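Local coordinates for protein 3-hydroxyisobutyrate dehydrogenase (Thermus thermophilus, PDB 2CVZ) that probably catalyses the NADP-dependent oxidation of 3-hydroxyisobutyrate in valine catabolism, and binds NADPH, at residues R217-A228 with D270-E281. Numbering follows the deposited sequence.
Sequences RVLTRAFPKTFA and DADHVEALRLLE. With NDP (NADPH dihydro-nicotinamide-adenine-dinucleotide phosphate), chain G.
Ala-228 and Asp-272 form a single beta bridge, CA to CA 4.7 Å, where the loop after helix 214-219 runs beside the lead-in to helix 276-284; next to it, His-273 N donates to Phe-227 O at 2.8 Å. With CG swung away from its own N (chi1 -179°), Asp-272 turns its carboxylate to the backbone of 224-227. Its OD1 takes two nearly straight amide bonds, Thr-226 N from above the carboxylate plane and Phe-227 N almost head-on, while OD2 closes an Asx turn with Val-274 N and forms a salt bridge with Arg-217 NH1 at 3.1 Å, its hydrogen bond weak. Replacing Asp-272 by an alanine removes the carboxylate and is likely to leave both loop amides without their acceptor and Arg-217 without its charged mate. Phe-227 points its edge at the His-273 face, planes at 65°. Further along, the guanidinium of Arg-278 lies over one Phe-223 face, an off-centre cation-pi contact tilted by 35°, and a salt bridge from its NE to Glu-275 OE2 holds it there. Arg-221 folds back, bent at chi2 and chi3, to grip Glu-281 end-on, NH1 to OE2 2.7 Å and NH2 to OE1 3.0 Å. At the other end, Thr-226 O accepts from NDP N7N at 2.9 Å, so this loop of the mainly helical C-terminal part supplies part of the nicotinamide pocket, at the carboxamide.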
loop_
_atom_site.group_PDB
_atom_site.type_symbol
_atom_site.label_atom_id
_atom_site.label_comp_id
_atom_site.label_asym_id
_atom_site.label_seq_id
_atom_site.Cartn_x
_atom_site.Cartn_y
_atom_site.Cartn_z
ATOM N N ARG C 217 -22.726 -11.413 9.482
ATOM C CA ARG C 217 -23.106 -11.034 8.124
ATOM C C ARG C 217 -22.457 -11.814 6.992
ATOM O O ARG C 217 -23.102 -12.085 5.980
ATOM C CB ARG C 217 -22.830 -9.549 7.903
ATOM C CG ARG C 217 -23.406 -8.675 8.979
ATOM C CD ARG C 217 -23.322 -7.210 8.627
ATOM N NE ARG C 217 -23.888 -6.405 9.700
ATOM C CZ ARG C 217 -24.330 -5.163 9.557
ATOM N NH1 ARG C 217 -24.273 -4.564 8.372
ATOM N NH2 ARG C 217 -24.842 -4.526 10.600
ATOM N N VAL C 218 -21.189 -12.170 7.156
ATOM C CA VAL C 218 -20.468 -12.880 6.109
ATOM C C VAL C 218 -20.586 -14.401 6.162
ATOM O O VAL C 218 -20.990 -15.031 5.186
ATOM C CB VAL C 218 -18.973 -12.501 6.127
ATOM C CG1 VAL C 218 -18.252 -13.172 4.969
ATOM C CG2 VAL C 218 -18.823 -10.985 6.056
ATOM N N LEU C 219 -20.222 -14.991 7.294
ATOM C CA LEU C 219 -20.286 -16.441 7.430
ATOM C C LEU C 219 -21.693 -16.973 7.168
ATOM O O LEU C 219 -21.860 -18.058 6.608
ATOM C CB LEU C 219 -19.809 -16.859 8.827
ATOM C CG LEU C 219 -18.291 -16.938 9.040
ATOM C CD1 LEU C 219 -17.615 -15.648 8.604
ATOM C CD2 LEU C 219 -18.008 -17.221 10.501
ATOM N N THR C 220 -22.696 -16.198 7.566
ATOM C CA THR C 220 -24.099 -16.569 7.389
ATOM C C THR C 220 -24.577 -16.314 5.964
ATOM O O THR C 220 -25.613 -16.840 5.544
ATOM C CB THR C 220 -25.005 -15.754 8.321
ATOM O OG1 THR C 220 -24.845 -14.359 8.030
ATOM C CG2 THR C 220 -24.651 -16.010 9.777
ATOM N N ARG C 221 -23.818 -15.500 5.233
ATOM C CA ARG C 221 -24.146 -15.129 3.860
ATOM C C ARG C 221 -25.365 -14.214 3.851
ATOM O O ARG C 221 -25.932 -13.930 2.796
ATOM C CB ARG C 221 -24.435 -16.373 3.003
ATOM C CG ARG C 221 -23.381 -17.461 3.092
ATOM C CD ARG C 221 -21.978 -16.887 2.946
ATOM N NE ARG C 221 -21.774 -16.219 1.666
ATOM C CZ ARG C 221 -20.715 -15.468 1.383
ATOM N NH1 ARG C 221 -19.767 -15.287 2.295
ATOM N NH2 ARG C 221 -20.597 -14.902 0.190
ATOM N N ALA C 222 -25.755 -13.748 5.034
ATOM C CA ALA C 222 -26.917 -12.875 5.179
ATOM C C ALA C 222 -26.721 -11.504 4.537
ATOM O O ALA C 222 -27.615 -10.997 3.851
ATOM C CB ALA C 222 -27.260 -12.709 6.657
ATOM N N PHE C 223 -25.558 -10.906 4.776
ATOM C CA PHE C 223 -25.233 -9.592 4.237
ATOM C C PHE C 223 -26.395 -8.607 4.326
ATOM O O PHE C 223 -26.846 -8.061 3.317
ATOM C CB PHE C 223 -24.767 -9.723 2.785
ATOM C CG PHE C 223 -23.404 -10.332 2.644
ATOM C CD1 PHE C 223 -22.271 -9.628 3.043
ATOM C CD2 PHE C 223 -23.248 -11.614 2.126
ATOM C CE1 PHE C 223 -21.002 -10.192 2.927
ATOM C CE2 PHE C 223 -21.982 -12.188 2.006
ATOM C CZ PHE C 223 -20.856 -11.474 2.408
ATOM N N PRO C 224 -26.902 -8.365 5.546
ATOM C CA PRO C 224 -28.014 -7.426 5.691
ATOM C C PRO C 224 -27.564 -6.013 5.340
ATOM O O PRO C 224 -26.390 -5.671 5.488
ATOM C CB PRO C 224 -28.397 -7.572 7.164
ATOM C CG PRO C 224 -27.089 -7.902 7.817
ATOM C CD PRO C 224 -26.501 -8.914 6.854
ATOM N N LYS C 225 -28.498 -5.201 4.862
ATOM C CA LYS C 225 -28.193 -3.824 4.489
ATOM C C LYS C 225 -28.511 -2.885 5.650
ATOM O O LYS C 225 -29.677 -2.687 5.986
ATOM C CB LYS C 225 -29.015 -3.429 3.257
ATOM C CG LYS C 225 -28.908 -1.965 2.871
ATOM C CD LYS C 225 -27.479 -1.587 2.514
ATOM C CE LYS C 225 -27.385 -0.123 2.113
ATOM N NZ LYS C 225 -28.273 0.201 0.961
ATOM N N THR C 226 -27.478 -2.322 6.274
ATOM C CA THR C 226 -27.687 -1.406 7.395
ATOM C C THR C 226 -26.890 -0.109 7.262
ATOM O O THR C 226 -27.289 0.924 7.792
ATOM C CB THR C 226 -27.320 -2.059 8.757
ATOM O OG1 THR C 226 -25.896 -2.182 8.868
ATOM C CG2 THR C 226 -27.954 -3.441 8.876
ATOM N N PHE C 227 -25.769 -0.163 6.547
ATOM C CA PHE C 227 -24.913 1.012 6.355
ATOM C C PHE C 227 -24.296 0.954 4.957
ATOM O O PHE C 227 -23.417 0.138 4.696
ATOM C CB PHE C 227 -23.820 1.022 7.428
ATOM C CG PHE C 227 -22.835 2.152 7.300
ATOM C CD1 PHE C 227 -23.258 3.441 6.995
ATOM C CD2 PHE C 227 -21.480 1.931 7.529
ATOM C CE1 PHE C 227 -22.348 4.495 6.923
ATOM C CE2 PHE C 227 -20.562 2.979 7.459
ATOM C CZ PHE C 227 -21.001 4.262 7.155
ATOM N N ALA C 228 -24.764 1.827 4.070
ATOM C CA ALA C 228 -24.297 1.863 2.686
ATOM C C ALA C 228 -22.784 1.987 2.501
ATOM O O ALA C 228 -22.128 2.809 3.142
ATOM C CB ALA C 228 -25.004 2.994 1.933
ATOM N N ASP C 270 -24.754 1.390 -3.025
ATOM C CA ASP C 270 -25.868 0.937 -2.198
ATOM C C ASP C 270 -25.721 -0.444 -1.565
ATOM O O ASP C 270 -26.614 -0.906 -0.845
ATOM C CB ASP C 270 -27.170 1.023 -2.995
ATOM C CG ASP C 270 -27.554 2.456 -3.306
ATOM O OD1 ASP C 270 -27.656 3.264 -2.353
ATOM O OD2 ASP C 270 -27.750 2.779 -4.496
ATOM N N ALA C 271 -24.603 -1.111 -1.828
ATOM C CA ALA C 271 -24.360 -2.410 -1.218
ATOM C C ALA C 271 -24.052 -2.086 0.243
ATOM O O ALA C 271 -23.767 -0.935 0.567
ATOM C CB ALA C 271 -23.165 -3.078 -1.869
ATOM N N ASP C 272 -24.118 -3.076 1.128
ATOM C CA ASP C 272 -23.810 -2.818 2.531
ATOM C C ASP C 272 -22.296 -2.702 2.657
ATOM O O ASP C 272 -21.559 -3.339 1.900
ATOM C CB ASP C 272 -24.307 -3.953 3.427
ATOM C CG ASP C 272 -24.026 -3.692 4.894
ATOM O OD1 ASP C 272 -24.646 -2.768 5.459
ATOM O OD2 ASP C 272 -23.180 -4.400 5.477
ATOM N N HIS C 273 -21.829 -1.899 3.608
ATOM C CA HIS C 273 -20.391 -1.718 3.783
ATOM C C HIS C 273 -19.643 -3.034 3.976
ATOM O O HIS C 273 -18.523 -3.198 3.487
ATOM C CB HIS C 273 -20.096 -0.766 4.956
ATOM C CG HIS C 273 -20.541 -1.276 6.294
ATOM N ND1 HIS C 273 -19.732 -1.235 7.411
ATOM C CD2 HIS C 273 -21.720 -1.803 6.705
ATOM C CE1 HIS C 273 -20.393 -1.712 8.450
ATOM N NE2 HIS C 273 -21.602 -2.062 8.050
ATOM N N VAL C 274 -20.260 -3.980 4.677
ATOM C CA VAL C 274 -19.614 -5.265 4.915
ATOM C C VAL C 274 -19.499 -6.085 3.631
ATOM O O VAL C 274 -18.673 -6.993 3.537
ATOM C CB VAL C 274 -20.373 -6.069 5.992
ATOM C CG1 VAL C 274 -19.714 -7.426 6.205
ATOM C CG2 VAL C 274 -20.383 -5.282 7.298
ATOM N N GLU C 275 -20.318 -5.763 2.636
ATOM C CA GLU C 275 -20.257 -6.483 1.368
ATOM C C GLU C 275 -18.949 -6.196 0.638
ATOM O O GLU C 275 -18.645 -6.817 -0.381
ATOM C CB GLU C 275 -21.453 -6.118 0.483
ATOM C CG GLU C 275 -22.723 -6.860 0.880
ATOM C CD GLU C 275 -23.871 -6.619 -0.076
ATOM O OE1 GLU C 275 -24.624 -5.647 0.128
ATOM O OE2 GLU C 275 -24.013 -7.406 -1.035
ATOM N N ALA C 276 -18.168 -5.258 1.163
ATOM C CA ALA C 276 -16.886 -4.941 0.545
ATOM C C ALA C 276 -16.056 -6.222 0.499
ATOM O O ALA C 276 -15.248 -6.421 -0.408
ATOM C CB ALA C 276 -16.157 -3.857 1.349
ATOM N N LEU C 277 -16.273 -7.101 1.474
ATOM C CA LEU C 277 -15.539 -8.357 1.531
ATOM C C LEU C 277 -15.897 -9.277 0.366
ATOM O O LEU C 277 -15.150 -10.199 0.048
ATOM C CB LEU C 277 -15.786 -9.063 2.874
ATOM C CG LEU C 277 -14.766 -8.730 3.976
ATOM C CD1 LEU C 277 -14.686 -7.233 4.174
ATOM C CD2 LEU C 277 -15.146 -9.426 5.276
ATOM N N ARG C 278 -17.037 -9.025 -0.271
ATOM C CA ARG C 278 -17.444 -9.834 -1.419
ATOM C C ARG C 278 -16.402 -9.697 -2.527
ATOM O O ARG C 278 -16.197 -10.621 -3.315
ATOM C CB ARG C 278 -18.802 -9.381 -1.962
ATOM C CG ARG C 278 -20.021 -9.877 -1.199
ATOM C CD ARG C 278 -21.279 -9.431 -1.938
ATOM N NE ARG C 278 -22.526 -9.842 -1.298
ATOM C CZ ARG C 278 -22.995 -11.086 -1.287
ATOM N NH1 ARG C 278 -22.323 -12.063 -1.878
ATOM N NH2 ARG C 278 -24.151 -11.347 -0.694
ATOM N N LEU C 279 -15.753 -8.538 -2.590
ATOM C CA LEU C 279 -14.727 -8.300 -3.602
ATOM C C LEU C 279 -13.555 -9.246 -3.380
ATOM O O LEU C 279 -12.973 -9.771 -4.333
ATOM C CB LEU C 279 -14.248 -6.846 -3.548
ATOM C CG LEU C 279 -13.194 -6.440 -4.584
ATOM C CD1 LEU C 279 -13.681 -6.791 -5.985
ATOM C CD2 LEU C 279 -12.917 -4.946 -4.469
ATOM N N LEU C 280 -13.211 -9.467 -2.115
ATOM C CA LEU C 280 -12.117 -10.366 -1.770
ATOM C C LEU C 280 -12.518 -11.804 -2.088
ATOM O O LEU C 280 -11.691 -12.607 -2.522
ATOM C CB LEU C 280 -11.765 -10.233 -0.284
ATOM C CG LEU C 280 -11.174 -8.881 0.124
ATOM C CD1 LEU C 280 -11.036 -8.805 1.640
ATOM C CD2 LEU C 280 -9.816 -8.701 -0.554
ATOM N N GLU C 281 -13.789 -12.126 -1.871
ATOM C CA GLU C 281 -14.283 -13.471 -2.155
ATOM C C GLU C 281 -14.272 -13.671 -3.664
ATOM O O GLU C 281 -13.986 -14.763 -4.156
ATOM C CB GLU C 281 -15.703 -13.647 -1.622
ATOM C CG GLU C 281 -15.827 -13.429 -0.124
ATOM C CD GLU C 281 -17.228 -13.710 0.385
ATOM O OE1 GLU C 281 -18.195 -13.222 -0.239
ATOM O OE2 GLU C 281 -17.360 -14.413 1.410
HETATM P PA NDP G . -29.971 6.619 4.713
HETATM O O1A NDP G . -30.703 5.498 5.239
HETATM O O2A NDP G . -29.416 6.664 3.314
HETATM O O5B NDP G . -30.932 7.923 4.958
HETATM C C5B NDP G . -30.511 9.213 4.500
HETATM C C4B NDP G . -31.654 10.125 4.920
HETATM O O4B NDP G . -31.300 11.448 4.433
HETATM C C3B NDP G . -33.018 9.805 4.400
HETATM O O3B NDP G . -34.002 10.136 5.415
HETATM C C2B NDP G . -33.195 10.687 3.225
HETATM O O2B NDP G . -34.522 10.951 2.763
HETATM C C1B NDP G . -32.400 11.882 3.649
HETATM N N9A NDP G . -31.929 12.694 2.493
HETATM C C8A NDP G . -31.038 12.323 1.458
HETATM N N7A NDP G . -30.859 13.319 0.612
HETATM C C5A NDP G . -31.624 14.357 1.068
HETATM C C6A NDP G . -31.864 15.676 0.621
HETATM N N6A NDP G . -31.271 16.129 -0.484
HETATM N N1A NDP G . -32.703 16.477 1.325
HETATM C C2A NDP G . -33.303 16.012 2.445
HETATM N N3A NDP G . -33.144 14.785 2.953
HETATM C C4A NDP G . -32.282 13.995 2.211
HETATM O O3 NDP G . -28.781 6.997 5.670
HETATM P PN NDP G . -28.186 6.471 7.056
HETATM O O1N NDP G . -27.773 5.081 6.840
HETATM O O2N NDP G . -29.260 6.807 8.050
HETATM O O5D NDP G . -26.991 7.507 7.270
HETATM C C5D NDP G . -27.226 8.932 7.517
HETATM C C4D NDP G . -25.929 9.499 8.172
HETATM O O4D NDP G . -25.622 8.679 9.296
HETATM C C3D NDP G . -24.716 9.384 7.244
HETATM O O3D NDP G . -23.904 10.558 7.390
HETATM C C2D NDP G . -24.035 8.111 7.673
HETATM O O2D NDP G . -22.690 8.114 7.225
HETATM C C1D NDP G . -24.255 8.260 9.236
HETATM N N1N NDP G . -24.148 6.984 10.009
HETATM C C2N NDP G . -24.736 5.810 9.460
HETATM C C3N NDP G . -24.619 4.599 10.256
HETATM C C7N NDP G . -25.204 3.344 9.774
HETATM O O7N NDP G . -24.881 2.223 10.219
HETATM N N7N NDP G . -26.150 3.362 8.816
HETATM C C4N NDP G . -23.948 4.659 11.486
HETATM C C5N NDP G . -23.393 5.800 11.988
HETATM C C6N NDP G . -23.492 6.964 11.252
HETATM P P2B NDP G . -35.353 9.969 1.892
HETATM O O1X NDP G . -36.284 10.872 1.186
HETATM O O2X NDP G . -36.032 8.997 2.791
HETATM O O3X NDP G . -34.432 9.244 0.912
HETATM O O HOH W 1 -23.683 -15.149 -1.134
HETATM O O HOH W 2 -26.926 -5.958 1.762
HETATM O O HOH W 3 -23.952 -6.908 5.302
HETATM O O HOH W 4 -28.268 2.857 0.356
#